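Local coordinates for conserved domain protein (PDB 3FBQ) that is of unknown function but is built largely of antiparallel beta strands, with regions probably related to the E-set (immunoglobulin-like) folds, at residues Asn23-Phe27 with Ser172-Phe176; Gly83-Lys89 with Met101-His107; Asp208-Asn214 with Ser227-Leu233. One frame throughout, in Å; residues are numbered along the deposited sequence.

Interaction 1. Residues Asn23-Phe27 with Ser172-Phe176; sequences NYKEF and SPVSF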
# COMPACT_ATOMS: atom_id res chain seq x y z
N ASN A 23 -0.51 5.85 31.35
CA ASN A 23 -1.19 4.65 31.90
C ASN A 23 -1.68 3.63 30.95
O ASN A 23 -2.48 2.78 31.33
CB ASN A 23 -2.32 5.02 32.83
CG ASN A 23 -1.91 6.05 33.77
OD1 ASN A 23 -1.01 5.82 34.58
ND2 ASN A 23 -2.52 7.23 33.66
N TYR A 24 -1.18 3.66 29.73
CA TYR A 24 -1.70 2.77 28.71
C TYR A 24 -1.29 1.28 28.89
O TYR A 24 -2.11 0.37 28.72
CB TYR A 24 -1.36 3.34 27.33
CG TYR A 24 -2.40 4.26 26.83
CD1 TYR A 24 -3.17 3.95 25.73
CD2 TYR A 24 -2.66 5.45 27.46
CE1 TYR A 24 -4.14 4.79 25.27
CE2 TYR A 24 -3.65 6.29 27.03
CZ TYR A 24 -4.39 5.95 25.93
OH TYR A 24 -5.37 6.79 25.51
N LYS A 25 -0.03 1.02 29.21
CA LYS A 25 0.38 -0.38 29.25
C LYS A 25 -0.38 -1.11 30.31
O LYS A 25 -0.70 -2.27 30.15
CB LYS A 25 1.88 -0.57 29.53
CG LYS A 25 2.28 -1.97 29.23
CD LYS A 25 3.75 -2.10 29.07
CE LYS A 25 4.16 -3.57 29.13
NZ LYS A 25 3.85 -4.29 27.85
N GLU A 26 -0.64 -0.43 31.42
CA GLU A 26 -1.13 -1.17 32.55
C GLU A 26 -2.57 -1.59 32.25
O GLU A 26 -3.08 -2.60 32.73
CB GLU A 26 -0.95 -0.36 33.83
CG GLU A 26 -1.01 -1.26 35.04
CD GLU A 26 -0.17 -0.75 36.23
OE1 GLU A 26 0.23 -1.64 37.08
OE2 GLU A 26 0.05 0.52 36.31
N PHE A 27 -3.21 -0.81 31.41
CA PHE A 27 -4.57 -1.07 31.11
C PHE A 27 -4.63 -1.82 29.84
O PHE A 27 -5.68 -2.26 29.43
CB PHE A 27 -5.35 0.22 31.09
CG PHE A 27 -5.78 0.62 32.45
CD1 PHE A 27 -7.11 0.44 32.85
CD2 PHE A 27 -4.84 1.09 33.37
CE1 PHE A 27 -7.52 0.79 34.12
CE2 PHE A 27 -5.21 1.42 34.64
CZ PHE A 27 -6.55 1.26 35.04
N SER A 172 -12.16 7.52 30.42
CA SER A 172 -11.72 6.17 30.77
C SER A 172 -10.81 6.25 31.97
O SER A 172 -10.54 7.32 32.47
CB SER A 172 -10.92 5.53 29.65
OG SER A 172 -9.59 6.06 29.55
N PRO A 173 -10.32 5.12 32.43
CA PRO A 173 -9.47 5.18 33.61
C PRO A 173 -8.06 5.75 33.34
O PRO A 173 -7.32 6.13 34.29
CB PRO A 173 -9.36 3.71 34.02
CG PRO A 173 -10.53 3.10 33.43
CD PRO A 173 -10.76 3.76 32.16
N VAL A 174 -7.74 5.83 32.07
CA VAL A 174 -6.40 5.94 31.59
C VAL A 174 -6.31 7.30 30.85
O VAL A 174 -5.26 7.95 30.79
CB VAL A 174 -6.17 4.71 30.64
CG1 VAL A 174 -6.24 5.05 29.23
CG2 VAL A 174 -4.93 4.01 30.95
N SER A 175 -7.45 7.76 30.32
CA SER A 175 -7.47 8.92 29.43
C SER A 175 -8.89 9.44 29.33
O SER A 175 -9.84 8.85 29.85
CB SER A 175 -6.92 8.54 28.05
OG SER A 175 -7.84 7.67 27.38
N PHE A 176 -9.03 10.61 28.72
CA PHE A 176 -10.37 11.19 28.46
C PHE A 176 -10.45 11.89 27.13
O PHE A 176 -9.46 12.43 26.67
CB PHE A 176 -10.83 12.10 29.61
CG PHE A 176 -10.24 13.49 29.60
CD1 PHE A 176 -9.21 13.82 30.47
CD2 PHE A 176 -10.72 14.45 28.75
CE1 PHE A 176 -8.66 15.11 30.50
CE2 PHE A 176 -10.16 15.72 28.74
CZ PHE A 176 -9.15 16.06 29.65
O HOH W 1 -2.31 8.72 31.49

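Interaction 2. Residues Gly83-Lys89 with Met101-His107; sequences GSSGSGK and MVTTTHH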
# COMPACT_ATOMS: atom_id res chain seq x y z
N GLY A 83 -16.27 6.18 9.29
CA GLY A 83 -14.97 6.58 8.67
C GLY A 83 -13.87 6.04 9.53
O GLY A 83 -14.12 5.37 10.54
N SER A 84 -12.64 6.34 9.20
CA SER A 84 -11.59 6.15 10.20
C SER A 84 -10.43 7.07 9.98
O SER A 84 -10.13 7.42 8.83
CB SER A 84 -11.12 4.72 10.21
OG SER A 84 -10.10 4.55 9.26
N SER A 85 -9.78 7.48 11.08
CA SER A 85 -8.48 8.12 11.01
C SER A 85 -7.40 7.47 11.88
O SER A 85 -7.68 6.57 12.66
CB SER A 85 -8.58 9.63 11.22
OG SER A 85 -9.15 10.04 12.44
N GLY A 86 -6.15 7.88 11.74
CA GLY A 86 -5.10 7.21 12.49
C GLY A 86 -3.77 7.90 12.39
O GLY A 86 -3.65 8.92 11.72
N SER A 87 -2.79 7.32 13.05
CA SER A 87 -1.44 7.81 13.18
C SER A 87 -0.52 6.63 13.41
O SER A 87 -0.95 5.56 13.86
CB SER A 87 -1.37 8.63 14.45
OG SER A 87 -1.24 10.03 14.18
N GLY A 88 0.76 6.80 13.11
CA GLY A 88 1.74 5.81 13.54
C GLY A 88 3.10 6.48 13.66
O GLY A 88 3.45 7.35 12.83
N LYS A 89 3.84 6.04 14.69
CA LYS A 89 5.21 6.34 15.03
C LYS A 89 6.03 5.02 15.04
O LYS A 89 5.52 3.94 15.36
CB LYS A 89 5.26 6.77 16.53
CG LYS A 89 5.14 8.25 16.90
CD LYS A 89 4.53 8.36 18.34
CE LYS A 89 4.66 9.78 18.88
NZ LYS A 89 6.10 10.17 19.12
N MET A 101 4.07 2.32 17.32
CA MET A 101 2.67 2.31 17.78
C MET A 101 1.82 2.62 16.58
O MET A 101 2.16 3.51 15.80
CB MET A 101 2.45 3.34 18.94
CG MET A 101 0.98 3.62 19.41
SD MET A 101 0.82 4.67 20.95
CE MET A 101 1.48 6.15 20.28
N VAL A 102 0.76 1.88 16.36
CA VAL A 102 -0.28 2.38 15.43
C VAL A 102 -1.66 2.60 16.13
O VAL A 102 -2.09 1.80 17.01
CB VAL A 102 -0.35 1.71 14.01
CG1 VAL A 102 0.57 0.46 13.81
CG2 VAL A 102 -1.72 1.46 13.65
N THR A 103 -2.32 3.66 15.71
CA THR A 103 -3.49 4.21 16.35
C THR A 103 -4.59 4.29 15.32
O THR A 103 -4.37 4.90 14.30
CB THR A 103 -3.09 5.66 16.68
OG1 THR A 103 -2.48 5.65 17.95
CG2 THR A 103 -4.22 6.66 16.66
N THR A 104 -5.78 3.75 15.54
CA THR A 104 -6.88 4.05 14.61
C THR A 104 -8.16 4.55 15.33
O THR A 104 -8.55 4.02 16.36
CB THR A 104 -7.16 2.85 13.72
OG1 THR A 104 -5.91 2.39 13.22
CG2 THR A 104 -8.06 3.21 12.55
N THR A 105 -8.80 5.58 14.78
CA THR A 105 -10.00 6.13 15.35
C THR A 105 -11.15 5.92 14.38
O THR A 105 -11.09 6.39 13.24
CB THR A 105 -9.78 7.63 15.67
OG1 THR A 105 -8.68 7.68 16.58
CG2 THR A 105 -10.93 8.21 16.40
N HIS A 106 -12.20 5.24 14.81
CA HIS A 106 -13.34 5.06 13.95
C HIS A 106 -14.32 6.28 14.14
O HIS A 106 -14.17 7.03 15.11
CB HIS A 106 -13.97 3.73 14.26
CG HIS A 106 -14.87 3.77 15.45
ND1 HIS A 106 -14.46 3.40 16.71
CD2 HIS A 106 -16.16 4.16 15.58
CE1 HIS A 106 -15.45 3.54 17.56
NE2 HIS A 106 -16.50 4.00 16.90
N HIS A 107 -15.23 6.53 13.19
CA HIS A 107 -16.22 7.64 13.29
C HIS A 107 -17.65 7.11 13.17
O HIS A 107 -18.55 7.71 12.60
CB HIS A 107 -15.95 8.74 12.27
CG HIS A 107 -14.54 9.20 12.28
ND1 HIS A 107 -13.76 9.26 11.13
CD2 HIS A 107 -13.73 9.55 13.30
CE1 HIS A 107 -12.55 9.68 11.45
NE2 HIS A 107 -12.50 9.83 12.77

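Interaction 3. Residues Asp208-Asn214 with Ser227-Leu233; sequences DYSGEGN and SATFQKL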
# COMPACT_ATOMS: atom_id res chain seq x y z
N ASP A 208 -2.85 21.08 33.80
CA ASP A 208 -2.88 21.13 32.35
C ASP A 208 -2.99 19.69 31.85
O ASP A 208 -2.57 18.75 32.54
CB ASP A 208 -1.61 21.77 31.85
CG ASP A 208 -1.88 22.76 30.71
OD1 ASP A 208 -1.91 22.39 29.47
OD2 ASP A 208 -2.03 23.95 31.09
N TYR A 209 -3.55 19.50 30.67
CA TYR A 209 -3.62 18.20 30.10
C TYR A 209 -2.98 18.17 28.72
O TYR A 209 -3.38 18.93 27.79
CB TYR A 209 -5.08 17.73 30.09
CG TYR A 209 -5.58 17.56 31.50
CD1 TYR A 209 -6.12 18.65 32.21
CD2 TYR A 209 -5.43 16.33 32.16
CE1 TYR A 209 -6.54 18.51 33.53
CE2 TYR A 209 -5.82 16.20 33.49
CZ TYR A 209 -6.39 17.28 34.15
OH TYR A 209 -6.80 17.13 35.45
N SER A 210 -1.94 17.34 28.63
CA SER A 210 -1.42 16.82 27.36
C SER A 210 -2.45 15.94 26.68
O SER A 210 -3.19 15.17 27.34
CB SER A 210 -0.13 15.99 27.56
OG SER A 210 1.00 16.83 27.85
N GLY A 211 -2.47 16.07 25.35
CA GLY A 211 -3.46 15.45 24.50
C GLY A 211 -2.97 15.39 23.09
O GLY A 211 -1.95 15.96 22.79
N GLU A 212 -3.74 14.75 22.22
CA GLU A 212 -3.35 14.50 20.85
C GLU A 212 -4.58 14.35 20.00
O GLU A 212 -5.39 13.50 20.30
CB GLU A 212 -2.66 13.14 20.85
CG GLU A 212 -1.49 13.08 19.96
CD GLU A 212 -0.45 12.11 20.48
OE1 GLU A 212 -0.66 10.85 20.32
OE2 GLU A 212 0.55 12.63 21.06
N GLY A 213 -4.72 15.11 18.92
CA GLY A 213 -5.86 14.94 18.00
C GLY A 213 -6.04 13.47 17.61
O GLY A 213 -5.10 12.69 17.71
N ASN A 214 -7.26 13.08 17.22
CA ASN A 214 -7.57 11.75 16.71
C ASN A 214 -8.09 11.86 15.32
O ASN A 214 -8.56 10.86 14.78
CB ASN A 214 -8.67 11.08 17.51
CG ASN A 214 -8.41 11.11 18.99
OD1 ASN A 214 -7.25 10.96 19.43
ND2 ASN A 214 -9.49 11.31 19.78
N SER A 227 -11.83 15.37 17.32
CA SER A 227 -11.77 14.94 18.72
C SER A 227 -10.33 14.80 19.17
O SER A 227 -9.42 14.58 18.34
CB SER A 227 -12.51 13.65 18.90
OG SER A 227 -11.64 12.58 18.65
N ALA A 228 -10.07 14.94 20.47
CA ALA A 228 -8.69 14.77 20.93
C ALA A 228 -8.66 13.97 22.18
O ALA A 228 -9.67 13.89 22.93
CB ALA A 228 -8.10 16.06 21.17
N THR A 229 -7.51 13.38 22.47
CA THR A 229 -7.47 12.59 23.70
C THR A 229 -6.49 13.18 24.66
O THR A 229 -5.44 13.64 24.26
CB THR A 229 -7.19 11.14 23.39
OG1 THR A 229 -7.98 10.80 22.26
CG2 THR A 229 -7.57 10.20 24.62
N PHE A 230 -6.86 13.19 25.93
CA PHE A 230 -6.00 13.78 26.92
C PHE A 230 -5.84 12.88 28.14
O PHE A 230 -6.59 11.88 28.31
CB PHE A 230 -6.53 15.11 27.39
CG PHE A 230 -6.94 16.08 26.30
CD1 PHE A 230 -6.17 17.26 26.06
CD2 PHE A 230 -8.11 15.87 25.56
CE1 PHE A 230 -6.56 18.22 25.11
CE2 PHE A 230 -8.53 16.79 24.55
CZ PHE A 230 -7.75 17.98 24.33
N GLN A 231 -4.84 13.24 28.94
CA GLN A 231 -4.36 12.56 30.13
C GLN A 231 -5.45 12.12 31.09
O GLN A 231 -6.50 12.76 31.14
CB GLN A 231 -3.45 13.51 30.91
CG GLN A 231 -2.15 13.86 30.20
CD GLN A 231 -1.28 14.71 31.07
OE1 GLN A 231 -0.87 15.80 30.69
NE2 GLN A 231 -1.05 14.26 32.27
N LYS A 232 -5.18 11.04 31.84
CA LYS A 232 -5.99 10.69 33.01
C LYS A 232 -6.47 11.99 33.62
O LYS A 232 -5.67 12.77 34.15
CB LYS A 232 -5.15 9.94 34.03
CG LYS A 232 -5.89 8.80 34.62
CD LYS A 232 -5.45 8.51 35.99
CE LYS A 232 -6.38 7.55 36.71
NZ LYS A 232 -7.82 7.96 36.91
N LEU A 233 -7.76 12.27 33.46
CA LEU A 233 -8.45 13.28 34.25
C LEU A 233 -8.18 13.21 35.76
O LEU A 233 -8.33 12.17 36.35
CB LEU A 233 -9.95 13.09 34.04
CG LEU A 233 -10.83 14.13 34.71
CD1 LEU A 233 -10.35 15.55 34.33
CD2 LEU A 233 -12.24 13.90 34.25

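Interaction 1. Residues Asn23-Phe27 with Ser172-Phe176
Ser175, which meets the hydroxyl of Tyr24, has its backbone O gripped twice by Ser172: Ser172 N donates to Ser175 O at 2.7 Å, and Ser172 OG reaches Ser175 O at 2.8 Å from above the carbonyl plane. Ser172 OG also accepts from Val174 N at 3.1 Å (N-H...O 162°), an ST turn that fixes the backbone carrying Val174 toward segment 23-27. Val174 CG1 lies over one face of Tyr24, 4.0 Å from the ring centroid and 27° off the normal, a CH-pi contact in which the two side chains cross at about a right angle. The place of CG2, near Phe27, is less certain. The turn links strands 162-171 and 175-184 of an antiparallel hairpin, and the contact docks it on the short, weakly bonded helix 24-27 that leads into strand 29-37. Pro173 CB comes within 3.5 Å of Phe27 CE1; Phe27 is an exposed residue, though its side chain also touches Met146 and Ile48, whereas Tyr24 and Val174 are buried. At the far end of Tyr24, Ser175 OG, standing between its backbone N and carbonyl carbon (chi1 70°), makes a weak bond to Tyr24 OH (3.2 Å). A water donates to Val174 O and accepts weakly from Asn23 N.

Interaction 2. Residues Gly83-Lys89 with Met101-His107
Ser85 and Thr105 face each other as a hydrogen-bonded antiparallel pair: Thr105 N donates to Ser85 O almost straight (174°), and Ser85 N answers to Thr105 O at 2.8 Å. Both residues are buried, as is the next pair, Gly86 with Thr104, a non-hydrogen-bonded pair with CA atoms 4.2 Å apart. Beside them His107 turns back over the strand end: with CG anti to its carbonyl carbon (chi1 -50°), the ring brings NE2 at its edge to Ser85 OG, a weak bond of 3.4 Å, while Thr105 O lies over one face, offset toward the rim. Ser85 OG has a stronger partner in Asn214 O.

The opposite end is looser. Lys89 and Met101 keep both backbone bonds, but their side chains meet no closer than 4.2 Å, Lys89 CD to Met101 CE, and exposed Lys89 leads away from the contact, sending NZ off to Leu13 O.

The two strands form a beta hairpin in a five-stranded antiparallel sheet, strand 84-92 being outermost within this chain. Strand 97-106 pairs on its other side with strand 53-62, Val102 and Thr104 pack on strand 71-78, and Gly86-Gly88 pair antiparallel with a strand of the second subunit, continuing the sheet across the interface.

Interaction 3. Residues Asp208-Asn214 with Ser227-Leu233
The rings of Tyr209 and Phe230 are both met at their edges across this contact. Near the plane of the Tyr209 ring lie Gln231 CB, 3.7 Å from Tyr209 CD2, and Lys232 O, 3.5 Å from Tyr209 CE2. Phe230 turns an edge to the preceding strand, where Tyr209 O lies 3.7 Å from Phe230 CD1, and on the neighbouring strand 175-184 it meets the Phe176 ring, the two planes nearly parallel. The amide of Gln231 is turned 59° from the Tyr209 ring plane. Its side chain, extended beyond CG (chi2 -176°), runs alongside Ser210 so that OE1 accepts from Ser210 N at 2.8 Å (154°), while Gln231 N donates to Ser210 O at 3.0 Å. One residue thus serves both backbone polar groups of Ser210, its side-chain oxygen taking the place a main-chain carbonyl would have in regular pairing.

These are the strands of a beta hairpin, 208-218 with 224-231, inside an eight-stranded antiparallel sheet, and regular pairing resumes from Gly211, paired with Phe230. Thr229 N donates to Glu212 O at 3.0 Å, and Asn214 N reaches Ser227 O at 2.9 Å. In the loop that follows strand 224-231, Leu233 CD1 approaches Tyr209 CZ at 4.3 Å; the hydroxyl of that tyrosine is engaged by Asp203 and Asn234 N.

Interactions 1 and 3 share one sheet: strands 175-184 and 224-231 are neighbours in it, and Phe176 N lies 2.8 Å from Phe230 O, a probable hydrogen bond. Their centres are about 12 Å apart. Interaction 2 belongs to a different sheet, yet it touches interaction 3, with Thr105 OG1 3.5 Å from Asn214 CB and centres about 15 Å apart. Interactions 1 and 2 do not touch; their nearest atoms are about 6 Å apart and their centres about 17 Å. Interaction 3 is therefore the piece that meets both others. In sequence, interaction 2 falls between the two segments of interaction 1, while interaction 3 follows both.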